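Local coordinates for smoothened (Xenopus laevis, PDB 5KZZ), which probably acts as a Hedgehog-pathway G protein-coupled receptor of the Frizzled/Smoothened family, seen here as its isolated extracellular cysteine-rich domain, at residues L87-C93 / C115-P121; C10-C16 / C80-E86; I23-S27 / R69-C73. All coordinates share one frame. Where two conformers were deposited one is given. Numbering follows the deposited sequence.

Contact 1 of 3, residues L87-C93 / C115-P121; sequences LPSQGLC and CTTDYFP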
# COMPACT_ATOMS: atom_id res chain seq x y z
N LEU A 87 -8.72 1.91 0.79
CA LEU A 87 -7.87 0.97 1.55
C LEU A 87 -7.42 -0.22 0.70
O LEU A 87 -8.12 -0.58 -0.25
CB LEU A 87 -8.62 0.45 2.79
CG LEU A 87 -8.43 1.26 4.07
CD1 LEU A 87 -8.97 2.67 3.89
CD2 LEU A 87 -9.13 0.57 5.21
N PRO A 88 -6.26 -0.83 1.03
CA PRO A 88 -5.84 -2.07 0.35
C PRO A 88 -6.84 -3.17 0.64
O PRO A 88 -7.37 -3.24 1.75
CB PRO A 88 -4.47 -2.38 0.97
CG PRO A 88 -4.50 -1.71 2.31
CD PRO A 88 -5.31 -0.45 2.09
N SER A 89 -7.11 -4.02 -0.34
CA SER A 89 -8.19 -4.99 -0.19
C SER A 89 -7.77 -6.28 0.51
O SER A 89 -6.60 -6.68 0.49
CB SER A 89 -8.78 -5.32 -1.56
OG SER A 89 -7.84 -6.03 -2.34
N GLN A 90 -8.76 -6.96 1.10
CA GLN A 90 -8.54 -8.28 1.65
C GLN A 90 -7.95 -9.23 0.58
O GLN A 90 -7.02 -9.99 0.86
CB GLN A 90 -9.86 -8.81 2.23
CG GLN A 90 -9.78 -10.21 2.78
CD GLN A 90 -8.98 -10.34 4.05
OE1 GLN A 90 -8.59 -11.45 4.40
NE2 GLN A 90 -8.72 -9.22 4.75
N GLY A 91 -8.48 -9.17 -0.64
CA GLY A 91 -8.03 -10.05 -1.70
C GLY A 91 -6.58 -9.82 -2.04
O GLY A 91 -5.81 -10.77 -2.17
N LEU A 92 -6.19 -8.57 -2.17
CA LEU A 92 -4.79 -8.25 -2.43
C LEU A 92 -3.88 -8.76 -1.31
O LEU A 92 -2.83 -9.34 -1.57
CB LEU A 92 -4.63 -6.75 -2.62
CG LEU A 92 -3.21 -6.26 -2.85
CD1 LEU A 92 -2.61 -6.94 -4.07
CD2 LEU A 92 -3.26 -4.75 -3.06
N CYS A 93 -4.27 -8.57 -0.05
CA CYS A 93 -3.48 -9.12 1.05
C CYS A 93 -3.36 -10.64 0.99
O CYS A 93 -2.27 -11.19 1.15
CB CYS A 93 -4.07 -8.71 2.40
SG CYS A 93 -3.12 -9.34 3.83
N CYS A 115 -3.86 -10.76 7.53
CA CYS A 115 -4.75 -10.00 6.64
C CYS A 115 -5.96 -9.49 7.41
O CYS A 115 -7.08 -9.83 7.10
CB CYS A 115 -5.19 -10.85 5.44
SG CYS A 115 -3.83 -11.20 4.31
N THR A 116 -5.71 -8.68 8.42
CA THR A 116 -6.81 -8.21 9.27
C THR A 116 -7.80 -7.40 8.46
O THR A 116 -7.45 -6.66 7.54
CB THR A 116 -6.31 -7.37 10.44
OG1 THR A 116 -5.48 -6.32 9.94
CG2 THR A 116 -5.52 -8.22 11.39
N THR A 117 -9.08 -7.57 8.79
CA THR A 117 -10.15 -7.04 7.97
C THR A 117 -10.48 -5.58 8.20
O THR A 117 -11.28 -5.01 7.46
CB THR A 117 -11.42 -7.86 8.16
OG1 THR A 117 -11.71 -7.93 9.56
CG2 THR A 117 -11.22 -9.25 7.60
N ASP A 118 -9.91 -4.96 9.23
CA ASP A 118 -10.06 -3.52 9.36
C ASP A 118 -9.06 -2.81 8.44
O ASP A 118 -9.41 -1.82 7.80
CB ASP A 118 -9.89 -3.07 10.81
CG ASP A 118 -8.53 -3.44 11.39
OD1 ASP A 118 -7.95 -4.47 10.98
OD2 ASP A 118 -8.04 -2.68 12.26
N TYR A 119 -7.84 -3.33 8.35
CA TYR A 119 -6.81 -2.71 7.52
C TYR A 119 -6.93 -3.12 6.05
O TYR A 119 -6.63 -2.34 5.15
CB TYR A 119 -5.43 -3.07 8.07
CG TYR A 119 -4.36 -2.16 7.55
CD1 TYR A 119 -4.05 -0.98 8.21
CD2 TYR A 119 -3.67 -2.49 6.39
CE1 TYR A 119 -3.06 -0.14 7.72
CE2 TYR A 119 -2.69 -1.65 5.90
CZ TYR A 119 -2.39 -0.48 6.56
OH TYR A 119 -1.40 0.33 6.07
N PHE A 120 -7.36 -4.36 5.83
CA PHE A 120 -7.52 -4.94 4.50
C PHE A 120 -8.99 -5.37 4.35
O PHE A 120 -9.30 -6.55 4.45
CB PHE A 120 -6.59 -6.14 4.31
CG PHE A 120 -5.13 -5.81 4.45
CD1 PHE A 120 -4.45 -5.18 3.42
CD2 PHE A 120 -4.43 -6.13 5.61
CE1 PHE A 120 -3.10 -4.88 3.55
CE2 PHE A 120 -3.09 -5.83 5.76
CZ PHE A 120 -2.42 -5.21 4.72
N PRO A 121 -9.88 -4.40 4.14
CA PRO A 121 -11.31 -4.73 4.17
C PRO A 121 -11.77 -5.60 3.00
O PRO A 121 -11.18 -5.66 1.92
CB PRO A 121 -11.98 -3.35 4.12
CG PRO A 121 -10.94 -2.45 3.53
CD PRO A 121 -9.64 -2.96 4.02
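Q90, the first residue of helix 90-97, provides all three hydrogen bonds that cross this contact. Q90 N donates to P121 O (2.9 Å, 159° at the hydrogen). Q90 NE2 donates to C115 O (2.9 Å) and F120 O (2.7 Å), while OE1 accepts from Q94 NE2 one turn on. Three carbonyls of the irregular segment 115-121 are thus met by one residue. S89, at the N-cap, accepts from L92 N through OG (3.0 Å), a bond within segment 87-93, whereas G91 N is satisfied from outside both segments, by OE1 of E127, which also binds zinc together with E122, a neighbour of the Q90 side chain. C115 takes positive phi (47°) as the C' residue of a Schellman motif, and here the C93 SG–C115 SG disulfide (2.0 Å, chi3 -88°), one of those of the Frizzled-type cysteine-rich domain, ties helix 90-97 to the residue that ends helix 110-114. C93 SG sits 4.0 Å from the centroid of the F120 ring and 13° off its normal, a sulfur-aromatic contact over the face. P88 CG packs 3.6 Å from F120 CD1, and P88 O receives a CA-H...O contact from F120 CA at 3.2 Å. Y119 OH bonds to L38 O. Covalent, polar and aromatic terms converge on C93 and Q90, which implies that segment 115-121 is held in place by specific bonds as well as by packing.

Contact 2 of 3, residues C10-C16 / C80-E86; sequences CKKTTTC and CEGGKVE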
# COMPACT_ATOMS: atom_id res chain seq x y z
N CYS A 10 -14.56 0.63 3.06
CA CYS A 10 -13.50 0.54 2.05
C CYS A 10 -12.71 1.83 1.90
O CYS A 10 -11.64 1.82 1.31
CB CYS A 10 -14.09 0.15 0.70
SG CYS A 10 -14.61 -1.58 0.60
N LYS A 11 -13.24 2.93 2.43
CA LYS A 11 -12.61 4.23 2.29
C LYS A 11 -12.44 4.90 3.64
O LYS A 11 -13.16 4.59 4.60
CB LYS A 11 -13.44 5.11 1.34
CG LYS A 11 -13.31 4.71 -0.12
CD LYS A 11 -14.42 5.29 -0.98
CE LYS A 11 -15.64 4.37 -0.99
NZ LYS A 11 -15.37 3.09 -1.71
N LYS A 12 -11.45 5.78 3.73
CA LYS A 12 -11.19 6.50 4.96
C LYS A 12 -11.13 7.99 4.68
O LYS A 12 -10.49 8.42 3.71
CB LYS A 12 -9.89 6.02 5.60
CG LYS A 12 -9.55 6.72 6.91
CD LYS A 12 -8.47 5.97 7.68
CE LYS A 12 -8.15 6.68 9.00
NZ LYS A 12 -7.00 6.04 9.72
N THR A 13 -11.79 8.78 5.52
CA THR A 13 -11.81 10.24 5.38
C THR A 13 -10.45 10.85 5.70
O THR A 13 -9.84 10.52 6.71
CB THR A 13 -12.88 10.87 6.30
OG1 THR A 13 -14.17 10.47 5.85
CG2 THR A 13 -12.79 12.38 6.27
N THR A 14 -9.98 11.74 4.83
CA THR A 14 -8.65 12.31 4.97
C THR A 14 -8.54 13.53 4.07
O THR A 14 -9.43 13.79 3.26
CB THR A 14 -7.54 11.27 4.61
OG1 THR A 14 -6.24 11.79 4.92
CG2 THR A 14 -7.61 10.91 3.13
N THR A 15 -7.47 14.29 4.22
CA THR A 15 -7.22 15.40 3.32
C THR A 15 -6.32 14.91 2.18
O THR A 15 -5.28 14.32 2.44
CB THR A 15 -6.58 16.58 4.05
OG1 THR A 15 -7.49 17.05 5.05
CG2 THR A 15 -6.27 17.72 3.09
N CYS A 16 -6.74 15.14 0.94
CA CYS A 16 -5.93 14.74 -0.22
C CYS A 16 -4.85 15.76 -0.54
O CYS A 16 -5.09 16.97 -0.51
CB CYS A 16 -6.82 14.54 -1.45
SG CYS A 16 -8.12 13.30 -1.31
N CYS A 80 -6.26 9.08 -3.48
CA CYS A 80 -7.14 9.93 -2.70
C CYS A 80 -7.99 10.75 -3.67
O CYS A 80 -7.47 11.27 -4.65
CB CYS A 80 -6.33 10.85 -1.78
SG CYS A 80 -7.27 11.66 -0.48
N GLU A 81 -9.29 10.81 -3.41
CA GLU A 81 -10.21 11.58 -4.24
C GLU A 81 -11.41 11.94 -3.39
O GLU A 81 -11.90 11.10 -2.64
CB GLU A 81 -10.61 10.78 -5.48
CG GLU A 81 -11.51 11.51 -6.46
CD GLU A 81 -11.83 10.68 -7.69
OE1 GLU A 81 -11.35 9.53 -7.78
OE2 GLU A 81 -12.57 11.17 -8.57
N GLY A 82 -11.86 13.18 -3.48
CA GLY A 82 -13.04 13.61 -2.74
C GLY A 82 -12.91 13.51 -1.23
O GLY A 82 -13.88 13.24 -0.53
N GLY A 83 -11.70 13.74 -0.72
CA GLY A 83 -11.44 13.68 0.71
C GLY A 83 -11.51 12.28 1.29
O GLY A 83 -11.71 12.11 2.50
N LYS A 84 -11.33 11.27 0.44
CA LYS A 84 -11.35 9.88 0.88
C LYS A 84 -10.22 9.09 0.25
O LYS A 84 -9.91 9.24 -0.94
CB LYS A 84 -12.69 9.22 0.54
CG LYS A 84 -13.85 9.67 1.41
CD LYS A 84 -15.18 9.41 0.72
CE LYS A 84 -16.34 9.45 1.70
NZ LYS A 84 -16.13 10.46 2.77
N VAL A 85 -9.60 8.24 1.05
CA VAL A 85 -8.59 7.35 0.52
C VAL A 85 -9.17 5.94 0.46
O VAL A 85 -9.96 5.55 1.32
CB VAL A 85 -7.31 7.41 1.38
CG1 VAL A 85 -7.56 6.85 2.76
CG2 VAL A 85 -6.24 6.64 0.73
N GLU A 86 -8.82 5.19 -0.58
CA GLU A 86 -9.20 3.79 -0.71
C GLU A 86 -8.22 2.91 0.07
O GLU A 86 -7.02 3.17 0.03
CB GLU A 86 -9.24 3.40 -2.20
CG GLU A 86 -9.68 1.98 -2.52
CD GLU A 86 -10.76 1.44 -1.59
OE1 GLU A 86 -11.79 2.13 -1.39
OE2 GLU A 86 -10.58 0.33 -1.05
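This is an antiparallel strand pairing at the surface of the cysteine-rich domain, closed at one end by a disulfide. Strand 11-13 forms one edge of a three-stranded sheet, beside the central strand 84-86; the short axes approach to 4.4 Å with their directions 152° apart. The register rests on the hydrogen-bonded pair K12/V85, with K12 N to V85 O and V85 N to K12 O both 2.8 Å, between the non-hydrogen-bonded pairs K11/E86 and T13/K84. A third bond, T14 N to G83 O at 2.9 Å, carries the ladder into the type I' turn E81-K84, where G82 and G83 both have positive phi, E81 N is hydrogen-bonded to K84 O (3.0 Å) and K84 N to E81 O (3.1 Å). K11, T13, K84 and E86 share one face; K11 NZ to E86 OE1 is a long salt bridge at 3.7 Å, and E86 is poorly ordered. V85 and K12 face the other way, with K12 CB 3.8 Å from V85 CG1. Beyond the ladder, C16 SG and C80 SG join at 2.0 Å (chi3 -77°), fixing the segment after strand 11-13 to strand 80-81, the opposite edge of the sheet. V85 and K12 pack on V37, C80 makes backbone hydrogen bonds with L33 of strand 33-34, C10 is disulfide-bonded to C124, and strand 80-81 follows closely on helix 62-76.

Contact 3 of 3, residues I23-S27 / R69-C73; sequences ICLGS and RPLLC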
# COMPACT_ATOMS: atom_id res chain seq x y z
N ILE A 23 5.39 7.97 -9.72
CA ILE A 23 5.95 6.60 -9.76
C ILE A 23 5.94 5.97 -8.36
O ILE A 23 6.33 6.63 -7.39
CB ILE A 23 7.44 6.58 -10.27
CG1 ILE A 23 7.57 7.22 -11.65
CG2 ILE A 23 8.01 5.16 -10.22
CD1 ILE A 23 6.74 6.60 -12.68
N CYS A 24 5.49 4.72 -8.25
CA CYS A 24 5.63 3.94 -7.02
C CYS A 24 6.31 2.61 -7.30
O CYS A 24 5.75 1.76 -7.97
CB CYS A 24 4.27 3.70 -6.38
SG CYS A 24 4.37 2.77 -4.82
N LEU A 25 7.54 2.45 -6.80
CA LEU A 25 8.28 1.19 -6.96
C LEU A 25 8.27 0.73 -8.42
O LEU A 25 8.03 -0.44 -8.73
CB LEU A 25 7.70 0.09 -6.04
CG LEU A 25 7.72 0.41 -4.55
CD1 LEU A 25 7.01 -0.71 -3.75
CD2 LEU A 25 9.16 0.54 -4.12
N GLY A 26 8.51 1.67 -9.33
CA GLY A 26 8.62 1.35 -10.75
C GLY A 26 7.32 1.28 -11.51
O GLY A 26 7.31 0.93 -12.69
N SER A 27 6.20 1.57 -10.86
CA SER A 27 4.92 1.61 -11.56
C SER A 27 4.46 3.05 -11.70
O SER A 27 4.61 3.83 -10.78
CB SER A 27 3.86 0.80 -10.81
OG SER A 27 4.22 -0.56 -10.77
N ARG A 69 4.57 -5.44 -4.48
CA ARG A 69 4.60 -4.06 -4.99
C ARG A 69 3.23 -3.36 -4.98
O ARG A 69 3.12 -2.25 -4.45
CB ARG A 69 5.21 -4.00 -6.41
CG ARG A 69 6.71 -4.16 -6.48
CD ARG A 69 7.16 -4.45 -7.92
NE ARG A 69 6.79 -3.37 -8.83
CZ ARG A 69 6.84 -3.45 -10.15
NH1 ARG A 69 7.23 -4.58 -10.73
NH2 ARG A 69 6.50 -2.40 -10.89
N PRO A 70 2.16 -3.97 -5.54
CA PRO A 70 0.90 -3.23 -5.54
C PRO A 70 0.34 -3.06 -4.12
O PRO A 70 -0.36 -2.10 -3.89
CB PRO A 70 -0.02 -4.11 -6.41
CG PRO A 70 0.61 -5.47 -6.38
CD PRO A 70 2.08 -5.17 -6.40
N LEU A 71 0.66 -3.97 -3.21
CA LEU A 71 0.21 -3.82 -1.82
C LEU A 71 0.93 -2.65 -1.17
O LEU A 71 0.28 -1.80 -0.54
CB LEU A 71 0.42 -5.14 -1.04
CG LEU A 71 -0.07 -5.15 0.41
CD1 LEU A 71 -1.51 -4.72 0.44
CD2 LEU A 71 0.11 -6.55 1.01
N LEU A 72 2.25 -2.58 -1.32
CA LEU A 72 2.99 -1.47 -0.76
C LEU A 72 2.51 -0.15 -1.34
O LEU A 72 2.37 0.83 -0.61
CB LEU A 72 4.49 -1.64 -0.99
CG LEU A 72 5.17 -2.80 -0.25
CD1 LEU A 72 6.62 -2.92 -0.66
CD2 LEU A 72 5.03 -2.64 1.27
N CYS A 73 2.26 -0.11 -2.64
CA CYS A 73 1.78 1.13 -3.22
C CYS A 73 0.38 1.52 -2.72
O CYS A 73 0.10 2.70 -2.52
CB CYS A 73 1.83 1.01 -4.73
SG CYS A 73 3.57 0.96 -5.34
O HOH W 1 4.80 -1.01 -8.36
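I23 begins the short strand 23-24. C24, next, makes the covalent link: C24 SG is 2.0 Å from C73 SG (chi3 -100°), on helix 62-76. C24 also opens a type I' turn to S27, closed by C24 N to S27 O (2.8 Å) and S27 N to C24 O (2.9 Å). The contact therefore pins a tight beta hairpin, strands 23-24 and 27-28, to a long helix, one of the disulfide links of the Frizzled-type cysteine-rich domain. L25, at positive phi (50°), reaches toward the helix, with L25 CD1 3.8 Å from L72 CD1 and 4.1 Å from C73 SG; L52 and W65 also touch its side chain. G26 follows with phi 85°, where a CB would be jammed against the preceding carbonyl. S27 OG receives a weak hydrogen bond from R69 NH2 (2.9 Å, 125° at the hydrogen), and a water joins S27 OG (2.5 Å), C24 O (3.0 Å) and R69 NE (3.1 Å).

How the contacts relate
Contact 2 is a surface contact, whereas contacts 1 and 3 are partly buried and lie on opposite sides of the chain's centre. All three contain a disulfide, but its surroundings differ: an aromatic ring and a helix start in contact 1, a sheet ladder in contact 2, a hairpin and water in contact 3. Contacts 1 and 2 are continuous through strand 84-86 and helix 90-97, with L87 N probably hydrogen-bonded to C10 O at 3.0 Å. Contacts 1 and 3 meet by packing, as in F120 CE1 to L71 CD1 at 3.5 Å, on helix 62-76. Contacts 2 and 3 stay about 8 Å apart at their nearest atoms, although strand 80-81 follows that helix.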